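LAO/AO transport system kinase (Escherichia coli, PDB 2P67) belongs to the MeaB family of P-loop NTPase-fold proteins and is modelled as a dimer in which each chain carries helices beyond its central parallel sheet. Local coordinates at residues T29-R34 against A40-L45; K69-E74 against S241-R246; S221-L226 against W233-L238; D299-Q304 against L320-E325. All blocks are in the same frame, centred on the assembly; numbering follows the deposited sequence. Where two conformers were deposited one is given.

Interaction 1: T29-R34 against A40-L45; sequences TLVESR and ALSTQL
Ser42 OG sits between two backbone carbonyls: it hydrogen-bonds to His38 O in its own helix, and it lies 3.0 Å from Leu30 O across the contact, an approach that is close but does not make a hydrogen bond. The hydroxyl gets there by standing opposite its own carbonyl carbon and beside the backbone N (chi1 -79°), which turns it toward the end of helix 21-32. Carbon closes in on it from that helix, with Leu30 CG 3.5 Å from Ser42 OG and Val31 CA 3.4 Å from the same oxygen. The apolar half belongs to Leu30. It crosses Leu41 at about a right angle, with Leu30 CD2 3.9 Å from Leu41 CD2, and the same methyl reaches Leu45 CD2 at 4.3 Å. Beyond the pair, Leu41 and Leu45 also pack on Leu9, and Val31 touches Leu143 of helix 133-146 and, from the second subunit, Arg317. Helices 21-32 and 36-49 are a helix-turn-helix pair, joined by a short turn and packed through Leu30, Leu41 and Leu45.

Interaction 2: K69-E74 against S241-R246; sequences KSTFLE and SALEKR
Thr71 meets Ala242 and Leu243 without any direct hydrogen bond across the contact; the polar link is a single water instead. It donates to Thr71 O at 2.7 Å and to Glu74 OE1, also at 2.7 Å, and accepts from Lys245 NZ at 2.9 Å. Glu74 and Lys245 therefore face each other through water, their opposite charges near but not touching, which probably still draws them together. The lysine is tied back as well: its NZ donates to Ala242 O at 2.8 Å, from above the carbonyl plane, while Lys245 N reaches that oxygen from the opposite face. Lys245 has a positive phi (55°) and, with Arg246, faces Ser241 in a G1 beta bulge that folds the loop after strand 236-239. The helix on the other side begins with Lys69 and Ser70, part of what looks like the Walker A P-loop. Ala242 CB is 3.4 Å from Thr71 OG1, a hydroxyl that hydrogen-bonds to Gly68 O. The other branch, Thr71 CG2, packs on Leu243, 3.8 Å from Leu243 CD2, the two side chains crossing at about a right angle. Phe72 N and CB meet Ala242 CB, and its side chain packs on Ile248 and Ile251 of helix 248-264.

Interaction 3: S221-L226 against W233-L238; sequences SALHIL and WQPRVL
Leu223 and Pro235 bring the last turn of helix 209-225 against the chain entering strand 236-239, the return leg of a beta-alpha-beta crossover from strand 198-201. Both leucine methyls work: Leu223 CD2 lies 3.8 Å from Pro235 CB, and Leu223 CD1 is 3.6 Å from Val237 CG2. Leu223 and Val237 also rest on Ile199 of the neighbouring strand. Bent at chi2 (76°), Gln234 swings its amide back to the helix end, where NE2 donates to Leu223 O at 2.8 Å, with that oxygen close to the amide plane but the N-H angle only 131°. Its OE1 is taken by Arg228. The His224 ring stands steeply to this amide, planes 77° apart, with CD2 4.0 Å from Gln234 CG. A water in the ring plane joins His224 NE2 to Pro235 O. Another accepts from Gln234 NE2 at 3.1 Å and donates to His224 O and Leu226 O. At the helix end Leu223 O, His224 O and Leu226 O thus all accept from the Gln234 amide or its water.

Interaction 4: D299-Q304 against L320-E325; sequences DRYYRQ and LRQLSE
From Asp299 the helix runs two residues before it meets its partner, at Tyr301. This ring reaches across to segment 320-325 of helix 316-328 with CG opposite its backbone N (chi1 -167°), and its OH lies alongside the extended Gln322 side chain, 3.6 Å from both Gln322 CB and Gln322 CD. The ring and the Gln322 amide are turned 41° apart. A water ties the two together, 2.8 Å from Tyr301 OH and donating to Gln322 O at 2.7 Å. The amide itself is held by Thr305, which bonds Gln322 NE2. Nearer the root of the ring, Leu323 comes in at the edge, its CD2 3.9 Å from Tyr301 CD2. Next, Tyr302 offers an edge to the same methyl, CD1 being 3.8 Å from Leu323 CD2, so the leucine end wedges between two consecutive tyrosines. Arg303 points away from the partner helix and grips Asp299 side-on: NE and NH1 both bond OD2 from the same face of the carboxylate, a salt bridge one turn long. The two segments run antiparallel, their axes 10.6 Å apart at 171°. Around this helical hairpin, Phe326 stacks on Tyr301 and Phe293 of helix 267-294 meets Tyr302 edge-to-face, while Arg281 and Thr284 of the second subunit pack on Tyr302 and Leu323.

In the fold
Starting at the N terminus, interaction 1 closes a short turn between helices 21-32 and 36-49, ahead of the sheet. Interaction 2 then spans the longest loop, bringing the start of helix 69-82 to the loop after the edge strand 236-239, and so ties the early and late parts of the parallel sheet. Interaction 3 falls within that span, closing the short connection from helix 209-225 to the same strand; its second segment ends just before Ser241. Interaction 4 follows in series, beyond helix 267-294, about 54 Å from interaction 2 between centres. None of them cross. Interactions 1, 3 and 4 all touch the second subunit, whereas interaction 2 does not.

Interaction 1: T29-R34 against A40-L45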
loop_
_atom_site.group_PDB
_atom_site.type_symbol
_atom_site.label_atom_id
_atom_site.label_comp_id
_atom_site.label_asym_id
_atom_site.label_seq_id
_atom_site.Cartn_x
_atom_site.Cartn_y
_atom_site.Cartn_z
ATOM N N THR A 29 22.568 -24.745 -5.901
ATOM C CA THR A 29 23.536 -24.782 -4.789
ATOM C C THR A 29 24.608 -23.710 -4.938
ATOM O O THR A 29 24.934 -23.004 -3.966
ATOM C CB THR A 29 24.146 -26.192 -4.616
ATOM O OG1 THR A 29 23.120 -27.078 -4.162
ATOM C CG2 THR A 29 25.289 -26.198 -3.574
ATOM N N LEU A 30 25.092 -23.537 -6.164
ATOM C CA LEU A 30 26.070 -22.496 -6.480
ATOM C C LEU A 30 25.544 -21.103 -6.178
ATOM O O LEU A 30 26.245 -20.284 -5.586
ATOM C CB LEU A 30 26.493 -22.600 -7.954
ATOM C CG LEU A 30 27.503 -21.574 -8.474
ATOM C CD1 LEU A 30 28.881 -21.811 -7.866
ATOM C CD2 LEU A 30 27.563 -21.631 -9.995
ATOM N N VAL A 31 24.314 -20.832 -6.619
ATOM C CA VAL A 31 23.625 -19.561 -6.356
ATOM C C VAL A 31 23.394 -19.325 -4.848
ATOM O O VAL A 31 23.343 -18.179 -4.390
ATOM C CB VAL A 31 22.294 -19.491 -7.181
ATOM C CG1 VAL A 31 21.419 -18.308 -6.763
ATOM C CG2 VAL A 31 22.619 -19.438 -8.661
ATOM N N GLU A 32 23.288 -20.401 -4.081
ATOM C CA GLU A 32 23.108 -20.307 -2.626
ATOM C C GLU A 32 24.405 -20.239 -1.796
ATOM O O GLU A 32 24.363 -20.037 -0.569
ATOM C CB GLU A 32 22.259 -21.473 -2.145
ATOM C CG GLU A 32 20.836 -21.447 -2.653
ATOM C CD GLU A 32 20.036 -22.602 -2.106
ATOM O OE1 GLU A 32 20.584 -23.730 -2.084
ATOM O OE2 GLU A 32 18.868 -22.377 -1.685
ATOM N N SER A 33 25.548 -20.439 -2.445
ATOM C CA SER A 33 26.833 -20.373 -1.755
ATOM C C SER A 33 27.242 -18.937 -1.446
ATOM O O SER A 33 27.060 -18.044 -2.262
ATOM C CB SER A 33 27.919 -21.040 -2.585
ATOM O OG SER A 33 29.168 -20.987 -1.911
ATOM N N ARG A 34 27.797 -18.736 -0.254
ATOM C CA ARG A 34 28.317 -17.428 0.156
ATOM C C ARG A 34 29.830 -17.289 -0.076
ATOM O O ARG A 34 30.421 -16.242 0.175
ATOM C CB ARG A 34 27.950 -17.150 1.618
ATOM C CG ARG A 34 26.449 -16.937 1.819
ATOM C CD ARG A 34 26.138 -16.449 3.222
ATOM N NE ARG A 34 26.359 -17.498 4.211
ATOM C CZ ARG A 34 25.435 -18.378 4.592
ATOM N NH1 ARG A 34 24.211 -18.347 4.072
ATOM N NH2 ARG A 34 25.739 -19.289 5.504
ATOM N N ALA A 40 30.703 -14.704 -7.591
ATOM C CA ALA A 40 31.064 -14.158 -8.923
ATOM C C ALA A 40 30.706 -15.069 -10.127
ATOM O O ALA A 40 30.264 -14.603 -11.193
ATOM C CB ALA A 40 32.542 -13.781 -8.965
ATOM N N LEU A 41 30.920 -16.368 -9.971
ATOM C CA LEU A 41 30.513 -17.306 -11.011
ATOM C C LEU A 41 28.978 -17.347 -11.142
ATOM O O LEU A 41 28.439 -17.486 -12.249
ATOM C CB LEU A 41 31.062 -18.695 -10.721
ATOM C CG LEU A 41 30.799 -19.761 -11.778
ATOM C CD1 LEU A 41 31.482 -19.418 -13.116
ATOM C CD2 LEU A 41 31.232 -21.120 -11.239
ATOM N N SER A 42 28.293 -17.224 -10.006
ATOM C CA SER A 42 26.816 -17.182 -9.966
ATOM C C SER A 42 26.285 -15.989 -10.745
ATOM O O SER A 42 25.315 -16.099 -11.490
ATOM C CB SER A 42 26.345 -17.060 -8.519
ATOM O OG SER A 42 26.402 -18.321 -7.898
ATOM N N THR A 43 26.933 -14.849 -10.542
ATOM C CA THR A 43 26.642 -13.641 -11.307
ATOM C C THR A 43 26.805 -13.852 -12.835
ATOM O O THR A 43 25.946 -13.452 -13.619
ATOM C CB THR A 43 27.495 -12.470 -10.766
ATOM O OG1 THR A 43 27.137 -12.241 -9.385
ATOM C CG2 THR A 43 27.249 -11.215 -11.573
ATOM N N GLN A 44 27.886 -14.510 -13.244
ATOM C CA GLN A 44 28.120 -14.840 -14.657
ATOM C C GLN A 44 27.014 -15.760 -15.194
ATOM O O GLN A 44 26.515 -15.572 -16.309
ATOM C CB GLN A 44 29.455 -15.581 -14.816
ATOM C CG GLN A 44 30.740 -14.788 -14.671
ATOM C CD GLN A 44 31.982 -15.692 -14.846
ATOM O OE1 GLN A 44 32.173 -16.316 -15.897
ATOM N NE2 GLN A 44 32.809 -15.774 -13.813
ATOM N N LEU A 45 26.657 -16.778 -14.408
ATOM C CA LEU A 45 25.626 -17.742 -14.806
ATOM C C LEU A 45 24.279 -17.036 -15.007
ATOM O O LEU A 45 23.588 -17.255 -16.008
ATOM C CB LEU A 45 25.471 -18.832 -13.723
ATOM C CG LEU A 45 24.270 -19.778 -13.806
ATOM C CD1 LEU A 45 24.280 -20.501 -15.139
ATOM C CD2 LEU A 45 24.269 -20.785 -12.644
#

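Interaction 2: K69-E74 against S241-R246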
loop_
_atom_site.group_PDB
_atom_site.type_symbol
_atom_site.label_atom_id
_atom_site.label_comp_id
_atom_site.label_asym_id
_atom_site.label_seq_id
_atom_site.Cartn_x
_atom_site.Cartn_y
_atom_site.Cartn_z
ATOM N N LYS A 69 -2.363 -26.904 2.195
ATOM C CA LYS A 69 -1.482 -26.475 1.110
ATOM C C LYS A 69 -0.680 -27.653 0.547
ATOM O O LYS A 69 -0.564 -27.798 -0.675
ATOM C CB LYS A 69 -0.553 -25.349 1.590
ATOM C CG LYS A 69 0.488 -24.899 0.576
ATOM C CD LYS A 69 1.106 -23.543 0.927
ATOM C CE LYS A 69 1.826 -23.505 2.272
ATOM N NZ LYS A 69 3.074 -24.327 2.332
ATOM N N SER A 70 -0.130 -28.485 1.429
ATOM C CA SER A 70 0.676 -29.637 0.995
ATOM C C SER A 70 -0.119 -30.604 0.107
ATOM O O SER A 70 0.359 -31.016 -0.946
ATOM C CB SER A 70 1.250 -30.394 2.198
ATOM O OG SER A 70 2.257 -29.635 2.854
ATOM N N THR A 71 -1.323 -30.979 0.544
ATOM C CA THR A 71 -2.147 -31.925 -0.224
ATOM C C THR A 71 -2.607 -31.318 -1.537
ATOM O O THR A 71 -2.623 -31.996 -2.576
ATOM C CB THR A 71 -3.356 -32.472 0.583
ATOM O OG1 THR A 71 -4.284 -31.415 0.884
ATOM C CG2 THR A 71 -2.877 -33.104 1.871
ATOM N N PHE A 72 -2.970 -30.033 -1.491
ATOM C CA PHE A 72 -3.355 -29.319 -2.697
ATOM C C PHE A 72 -2.213 -29.278 -3.709
ATOM O O PHE A 72 -2.418 -29.603 -4.870
ATOM C CB PHE A 72 -3.853 -27.891 -2.397
ATOM C CG PHE A 72 -4.029 -27.059 -3.633
ATOM C CD1 PHE A 72 -5.159 -27.218 -4.425
ATOM C CD2 PHE A 72 -3.048 -26.151 -4.027
ATOM C CE1 PHE A 72 -5.322 -26.480 -5.587
ATOM C CE2 PHE A 72 -3.196 -25.403 -5.194
ATOM C CZ PHE A 72 -4.346 -25.568 -5.978
ATOM N N LEU A 73 -1.027 -28.857 -3.276
ATOM C CA LEU A 73 0.127 -28.788 -4.165
ATOM C C LEU A 73 0.471 -30.122 -4.815
ATOM O O LEU A 73 0.809 -30.178 -6.000
ATOM C CB LEU A 73 1.340 -28.230 -3.433
ATOM C CG LEU A 73 1.296 -26.725 -3.181
ATOM C CD1 LEU A 73 2.442 -26.349 -2.250
ATOM C CD2 LEU A 73 1.337 -25.931 -4.500
ATOM N N GLU A 74 0.390 -31.190 -4.033
ATOM C CA GLU A 74 0.629 -32.533 -4.555
ATOM C C GLU A 74 -0.395 -32.884 -5.632
ATOM O O GLU A 74 -0.031 -33.290 -6.733
ATOM C CB GLU A 74 0.601 -33.567 -3.422
ATOM C CG GLU A 74 0.889 -34.988 -3.930
ATOM C CD GLU A 74 0.556 -36.065 -2.909
ATOM O OE1 GLU A 74 -0.455 -35.928 -2.192
ATOM O OE2 GLU A 74 1.306 -37.065 -2.838
ATOM N N SER A 241 -11.493 -30.704 -3.034
ATOM C CA SER A 241 -10.984 -31.637 -2.037
ATOM C C SER A 241 -9.737 -32.264 -2.622
ATOM O O SER A 241 -9.842 -33.135 -3.482
ATOM C CB SER A 241 -11.999 -32.740 -1.714
ATOM O OG SER A 241 -11.499 -33.557 -0.660
ATOM N N ALA A 242 -8.567 -31.808 -2.181
ATOM C CA ALA A 242 -7.308 -32.371 -2.678
ATOM C C ALA A 242 -7.284 -33.883 -2.433
ATOM O O ALA A 242 -7.023 -34.655 -3.344
ATOM C CB ALA A 242 -6.115 -31.710 -2.011
ATOM N N LEU A 243 -7.603 -34.289 -1.208
ATOM C CA LEU A 243 -7.502 -35.704 -0.821
ATOM C C LEU A 243 -8.517 -36.643 -1.482
ATOM O O LEU A 243 -8.305 -37.859 -1.495
ATOM C CB LEU A 243 -7.458 -35.871 0.707
ATOM C CG LEU A 243 -6.115 -35.526 1.394
ATOM C CD1 LEU A 243 -6.099 -36.027 2.829
ATOM C CD2 LEU A 243 -4.881 -36.071 0.629
ATOM N N GLU A 244 -9.587 -36.083 -2.055
ATOM C CA GLU A 244 -10.549 -36.857 -2.848
ATOM C C GLU A 244 -10.374 -36.663 -4.351
ATOM O O GLU A 244 -11.096 -37.265 -5.146
ATOM C CB GLU A 244 -11.989 -36.515 -2.462
ATOM C CG GLU A 244 -12.318 -36.768 -1.006
ATOM C CD GLU A 244 -13.808 -36.984 -0.769
ATOM O OE1 GLU A 244 -14.587 -36.988 -1.753
ATOM O OE2 GLU A 244 -14.200 -37.156 0.410
ATOM N N LYS A 245 -9.419 -35.820 -4.733
ATOM C CA LYS A 245 -9.180 -35.484 -6.138
ATOM C C LYS A 245 -10.434 -34.966 -6.856
ATOM O O LYS A 245 -10.813 -35.452 -7.929
ATOM C CB LYS A 245 -8.525 -36.661 -6.889
ATOM C CG LYS A 245 -7.001 -36.696 -6.778
ATOM C CD LYS A 245 -6.521 -37.051 -5.382
ATOM C CE LYS A 245 -5.140 -36.460 -5.120
ATOM N NZ LYS A 245 -4.817 -36.421 -3.669
ATOM N N ARG A 246 -11.079 -33.969 -6.251
ATOM C CA ARG A 246 -12.191 -33.280 -6.895
ATOM C C ARG A 246 -11.973 -31.772 -6.848
ATOM O O ARG A 246 -11.532 -31.235 -5.832
ATOM C CB ARG A 246 -13.524 -33.663 -6.240
ATOM C CG ARG A 246 -13.944 -35.126 -6.465
ATOM C CD ARG A 246 -14.439 -35.372 -7.900
ATOM N NE ARG A 246 -14.386 -36.789 -8.254
ATOM C CZ ARG A 246 -13.455 -37.340 -9.031
ATOM N NH1 ARG A 246 -12.496 -36.595 -9.568
ATOM N NH2 ARG A 246 -13.491 -38.640 -9.285
HETATM O O HOH W 1 -2.827 -34.685 -2.561
#

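Interaction 3: S221-L226 against W233-L238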
loop_
_atom_site.group_PDB
_atom_site.type_symbol
_atom_site.label_atom_id
_atom_site.label_comp_id
_atom_site.label_asym_id
_atom_site.label_seq_id
_atom_site.Cartn_x
_atom_site.Cartn_y
_atom_site.Cartn_z
ATOM N N SER A 221 -18.231 -12.531 -2.267
ATOM C CA SER A 221 -18.906 -11.262 -2.073
ATOM C C SER A 221 -17.885 -10.130 -2.147
ATOM O O SER A 221 -18.088 -9.159 -2.889
ATOM C CB SER A 221 -19.632 -11.208 -0.715
ATOM O OG SER A 221 -20.667 -12.201 -0.648
ATOM N N ALA A 222 -16.783 -10.267 -1.402
ATOM C CA ALA A 222 -15.737 -9.237 -1.392
ATOM C C ALA A 222 -15.176 -9.025 -2.815
ATOM O O ALA A 222 -15.036 -7.892 -3.279
ATOM C CB ALA A 222 -14.615 -9.635 -0.431
ATOM N N LEU A 223 -14.878 -10.111 -3.506
ATOM C CA LEU A 223 -14.222 -10.010 -4.824
ATOM C C LEU A 223 -15.147 -9.540 -5.956
ATOM O O LEU A 223 -14.678 -9.037 -6.981
ATOM C CB LEU A 223 -13.514 -11.326 -5.167
ATOM C CG LEU A 223 -12.264 -11.619 -4.320
ATOM C CD1 LEU A 223 -11.860 -13.114 -4.430
ATOM C CD2 LEU A 223 -11.090 -10.677 -4.671
ATOM N N HIS A 224 -16.458 -9.710 -5.775
ATOM C CA HIS A 224 -17.425 -9.161 -6.711
ATOM C C HIS A 224 -17.680 -7.660 -6.490
ATOM O O HIS A 224 -17.956 -6.958 -7.431
ATOM C CB HIS A 224 -18.734 -9.975 -6.662
ATOM C CG HIS A 224 -18.643 -11.307 -7.359
ATOM N ND1 HIS A 224 -19.746 -12.106 -7.562
ATOM C CD2 HIS A 224 -17.598 -11.956 -7.933
ATOM C CE1 HIS A 224 -19.384 -13.200 -8.213
ATOM N NE2 HIS A 224 -18.087 -13.137 -8.447
ATOM N N ILE A 225 -17.579 -7.183 -5.247
ATOM C CA ILE A 225 -17.935 -5.786 -4.884
ATOM C C ILE A 225 -16.763 -4.814 -5.067
ATOM O O ILE A 225 -16.951 -3.678 -5.512
ATOM C CB ILE A 225 -18.461 -5.737 -3.410
ATOM C CG1 ILE A 225 -19.862 -6.342 -3.315
ATOM C CG2 ILE A 225 -18.477 -4.346 -2.850
ATOM C CD1 ILE A 225 -20.294 -6.580 -1.806
ATOM N N LEU A 226 -15.560 -5.271 -4.722
ATOM C CA LEU A 226 -14.330 -4.466 -4.919
ATOM C C LEU A 226 -13.912 -4.318 -6.373
ATOM O O LEU A 226 -14.059 -5.250 -7.177
ATOM C CB LEU A 226 -13.156 -5.063 -4.149
ATOM C CG LEU A 226 -13.398 -5.215 -2.640
ATOM C CD1 LEU A 226 -12.274 -6.040 -1.933
ATOM C CD2 LEU A 226 -13.559 -3.799 -2.027
ATOM N N TRP A 233 -10.148 -9.271 -15.653
ATOM C CA TRP A 233 -10.385 -10.470 -14.816
ATOM C C TRP A 233 -11.222 -10.219 -13.557
ATOM O O TRP A 233 -10.818 -9.445 -12.683
ATOM C CB TRP A 233 -9.026 -11.092 -14.425
ATOM C CG TRP A 233 -9.086 -12.400 -13.634
ATOM C CD1 TRP A 233 -8.753 -12.561 -12.318
ATOM C CD2 TRP A 233 -9.502 -13.693 -14.102
ATOM N NE1 TRP A 233 -8.931 -13.874 -11.941
ATOM C CE2 TRP A 233 -9.394 -14.585 -13.015
ATOM C CE3 TRP A 233 -9.955 -14.188 -15.341
ATOM C CZ2 TRP A 233 -9.703 -15.952 -13.124
ATOM C CZ3 TRP A 233 -10.264 -15.557 -15.453
ATOM C CH2 TRP A 233 -10.120 -16.420 -14.350
ATOM N N GLN A 234 -12.397 -10.855 -13.469
ATOM C CA GLN A 234 -13.096 -10.927 -12.185
ATOM C C GLN A 234 -12.460 -12.084 -11.412
ATOM O O GLN A 234 -12.479 -13.224 -11.891
ATOM C CB GLN A 234 -14.615 -11.183 -12.334
ATOM C CG GLN A 234 -15.389 -10.791 -11.033
ATOM C CD GLN A 234 -15.557 -9.259 -10.879
ATOM O OE1 GLN A 234 -16.021 -8.578 -11.798
ATOM N NE2 GLN A 234 -15.166 -8.720 -9.730
ATOM N N PRO A 235 -11.862 -11.796 -10.231
ATOM C CA PRO A 235 -11.304 -12.901 -9.427
ATOM C C PRO A 235 -12.341 -13.991 -9.154
ATOM O O PRO A 235 -13.531 -13.685 -8.960
ATOM C CB PRO A 235 -10.892 -12.215 -8.117
ATOM C CG PRO A 235 -10.591 -10.786 -8.529
ATOM C CD PRO A 235 -11.618 -10.482 -9.607
ATOM N N ARG A 236 -11.905 -15.249 -9.141
ATOM C CA ARG A 236 -12.816 -16.380 -8.930
ATOM C C ARG A 236 -12.501 -17.068 -7.627
ATOM O O ARG A 236 -11.342 -17.083 -7.187
ATOM C CB ARG A 236 -12.707 -17.401 -10.060
ATOM C CG ARG A 236 -13.038 -16.843 -11.430
ATOM C CD ARG A 236 -12.949 -17.933 -12.497
ATOM N NE ARG A 236 -13.158 -17.358 -13.820
ATOM C CZ ARG A 236 -13.045 -18.027 -14.961
ATOM N NH1 ARG A 236 -12.784 -19.332 -14.944
ATOM N NH2 ARG A 236 -13.215 -17.386 -16.116
ATOM N N VAL A 237 -13.535 -17.633 -7.008
ATOM C CA VAL A 237 -13.397 -18.344 -5.754
ATOM C C VAL A 237 -13.946 -19.750 -5.985
ATOM O O VAL A 237 -15.139 -19.916 -6.311
ATOM C CB VAL A 237 -14.159 -17.646 -4.599
ATOM C CG1 VAL A 237 -13.885 -18.347 -3.264
ATOM C CG2 VAL A 237 -13.765 -16.165 -4.513
ATOM N N LEU A 238 -13.069 -20.736 -5.829
ATOM C CA LEU A 238 -13.412 -22.132 -6.094
ATOM C C LEU A 238 -13.203 -22.983 -4.847
ATOM O O LEU A 238 -12.526 -22.571 -3.926
ATOM C CB LEU A 238 -12.591 -22.682 -7.267
ATOM C CG LEU A 238 -12.713 -21.942 -8.607
ATOM C CD1 LEU A 238 -11.957 -22.657 -9.710
ATOM C CD2 LEU A 238 -14.170 -21.764 -9.000
HETATM O O HOH W 2 -16.049 -14.673 -9.719
HETATM O O HOH W 3 -15.687 -5.695 -9.354
#

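Interaction 4: D299-Q304 against L320-E325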
loop_
_atom_site.group_PDB
_atom_site.type_symbol
_atom_site.label_atom_id
_atom_site.label_comp_id
_atom_site.label_asym_id
_atom_site.label_seq_id
_atom_site.Cartn_x
_atom_site.Cartn_y
_atom_site.Cartn_z
ATOM N N ASP A 299 21.118 7.720 12.639
ATOM C CA ASP A 299 20.072 7.084 13.435
ATOM C C ASP A 299 19.856 7.855 14.738
ATOM O O ASP A 299 18.714 8.078 15.156
ATOM C CB ASP A 299 20.429 5.623 13.732
ATOM C CG ASP A 299 19.486 4.981 14.735
ATOM O OD1 ASP A 299 18.296 4.806 14.412
ATOM O OD2 ASP A 299 19.932 4.675 15.859
ATOM N N ARG A 300 20.961 8.265 15.361
ATOM C CA ARG A 300 20.929 9.028 16.607
ATOM C C ARG A 300 20.253 10.387 16.410
ATOM O O ARG A 300 19.315 10.726 17.132
ATOM C CB ARG A 300 22.361 9.183 17.148
ATOM C CG ARG A 300 22.497 10.065 18.397
ATOM C CD ARG A 300 23.854 9.881 19.072
ATOM N NE ARG A 300 24.027 8.519 19.588
ATOM C CZ ARG A 300 24.928 7.640 19.146
ATOM N NH1 ARG A 300 25.772 7.960 18.169
ATOM N NH2 ARG A 300 24.990 6.432 19.691
ATOM N N TYR A 301 20.720 11.140 15.413
ATOM C CA TYR A 301 20.175 12.449 15.082
ATOM C C TYR A 301 18.707 12.373 14.656
ATOM O O TYR A 301 17.895 13.238 15.018
ATOM C CB TYR A 301 21.000 13.084 13.970
ATOM C CG TYR A 301 20.709 14.549 13.773
ATOM C CD1 TYR A 301 21.276 15.501 14.619
ATOM C CD2 TYR A 301 19.863 14.989 12.754
ATOM C CE1 TYR A 301 21.020 16.849 14.456
ATOM C CE2 TYR A 301 19.593 16.347 12.585
ATOM C CZ TYR A 301 20.185 17.268 13.444
ATOM O OH TYR A 301 19.944 18.606 13.302
ATOM N N TYR A 302 18.373 11.332 13.890
ATOM C CA TYR A 302 16.986 11.086 13.485
ATOM C C TYR A 302 16.073 10.863 14.698
ATOM O O TYR A 302 14.986 11.446 14.783
ATOM C CB TYR A 302 16.910 9.902 12.500
ATOM C CG TYR A 302 15.508 9.627 12.028
ATOM C CD1 TYR A 302 14.911 10.430 11.057
ATOM C CD2 TYR A 302 14.776 8.561 12.546
ATOM C CE1 TYR A 302 13.599 10.193 10.621
ATOM C CE2 TYR A 302 13.470 8.311 12.115
ATOM C CZ TYR A 302 12.889 9.146 11.162
ATOM O OH TYR A 302 11.608 8.891 10.740
ATOM N N ARG A 303 16.525 10.034 15.636
ATOM C CA ARG A 303 15.726 9.722 16.817
ATOM C C ARG A 303 15.566 10.933 17.737
ATOM O O ARG A 303 14.495 11.139 18.288
ATOM C CB ARG A 303 16.279 8.510 17.572
ATOM C CG ARG A 303 16.040 7.162 16.858
ATOM C CD ARG A 303 16.530 5.962 17.679
ATOM N NE ARG A 303 17.985 5.786 17.593
ATOM C CZ ARG A 303 18.845 6.036 18.583
ATOM N NH1 ARG A 303 20.145 5.850 18.392
ATOM N NH2 ARG A 303 18.418 6.467 19.767
ATOM N N GLN A 304 16.620 11.735 17.880
ATOM C CA GLN A 304 16.548 12.991 18.642
ATOM C C GLN A 304 15.605 14.009 17.990
ATOM O O GLN A 304 14.905 14.747 18.681
ATOM C CB GLN A 304 17.947 13.595 18.851
ATOM C CG GLN A 304 18.853 12.794 19.801
ATOM C CD GLN A 304 18.207 12.462 21.154
ATOM O OE1 GLN A 304 18.140 11.301 21.540
ATOM N NE2 GLN A 304 17.733 13.478 21.870
ATOM N N LEU A 320 12.114 18.341 9.539
ATOM C CA LEU A 320 12.489 17.911 8.197
ATOM C C LEU A 320 13.713 18.658 7.679
ATOM O O LEU A 320 14.657 18.041 7.189
ATOM C CB LEU A 320 11.311 18.062 7.229
ATOM C CG LEU A 320 11.542 17.595 5.783
ATOM C CD1 LEU A 320 11.755 16.084 5.734
ATOM C CD2 LEU A 320 10.379 18.004 4.901
ATOM N N ARG A 321 13.688 19.988 7.783
ATOM C CA ARG A 321 14.809 20.819 7.320
ATOM C C ARG A 321 16.142 20.392 7.929
ATOM O O ARG A 321 17.135 20.236 7.222
ATOM C CB ARG A 321 14.544 22.300 7.602
ATOM C CG ARG A 321 15.610 23.245 7.041
ATOM C CD ARG A 321 15.323 24.691 7.400
ATOM N NE ARG A 321 15.358 24.933 8.846
ATOM C CZ ARG A 321 14.289 25.154 9.611
ATOM N NH1 ARG A 321 13.059 25.170 9.092
ATOM N NH2 ARG A 321 14.452 25.368 10.908
ATOM N N GLN A 322 16.168 20.202 9.243
ATOM C CA GLN A 322 17.414 19.861 9.904
ATOM C C GLN A 322 17.873 18.443 9.575
ATOM O O GLN A 322 19.074 18.186 9.500
ATOM C CB GLN A 322 17.332 20.102 11.406
ATOM C CG GLN A 322 16.478 19.140 12.193
ATOM C CD GLN A 322 16.445 19.512 13.662
ATOM O OE1 GLN A 322 16.523 20.692 14.016
ATOM N NE2 GLN A 322 16.338 18.506 14.527
ATOM N N LEU A 323 16.933 17.523 9.363
ATOM C CA LEU A 323 17.313 16.213 8.847
ATOM C C LEU A 323 17.964 16.337 7.465
ATOM O O LEU A 323 18.995 15.711 7.213
ATOM C CB LEU A 323 16.117 15.253 8.808
ATOM C CG LEU A 323 15.725 14.695 10.175
ATOM C CD1 LEU A 323 14.326 14.070 10.089
ATOM C CD2 LEU A 323 16.783 13.716 10.707
ATOM N N SER A 324 17.378 17.164 6.599
ATOM C CA SER A 324 17.901 17.394 5.247
ATOM C C SER A 324 19.302 17.989 5.282
ATOM O O SER A 324 20.196 17.546 4.562
ATOM C CB SER A 324 16.983 18.329 4.463
ATOM O OG SER A 324 15.744 17.712 4.180
ATOM N N GLU A 325 19.485 19.004 6.119
ATOM C CA GLU A 325 20.797 19.625 6.304
ATOM C C GLU A 325 21.828 18.626 6.823
ATOM O O GLU A 325 22.960 18.593 6.328
ATOM C CB GLU A 325 20.696 20.836 7.244
ATOM C CG GLU A 325 19.892 21.991 6.665
ATOM C CD GLU A 325 19.762 23.189 7.606
ATOM O OE1 GLU A 325 20.073 23.082 8.818
ATOM O OE2 GLU A 325 19.326 24.252 7.119
HETATM O O HOH W 4 20.959 19.504 10.835
#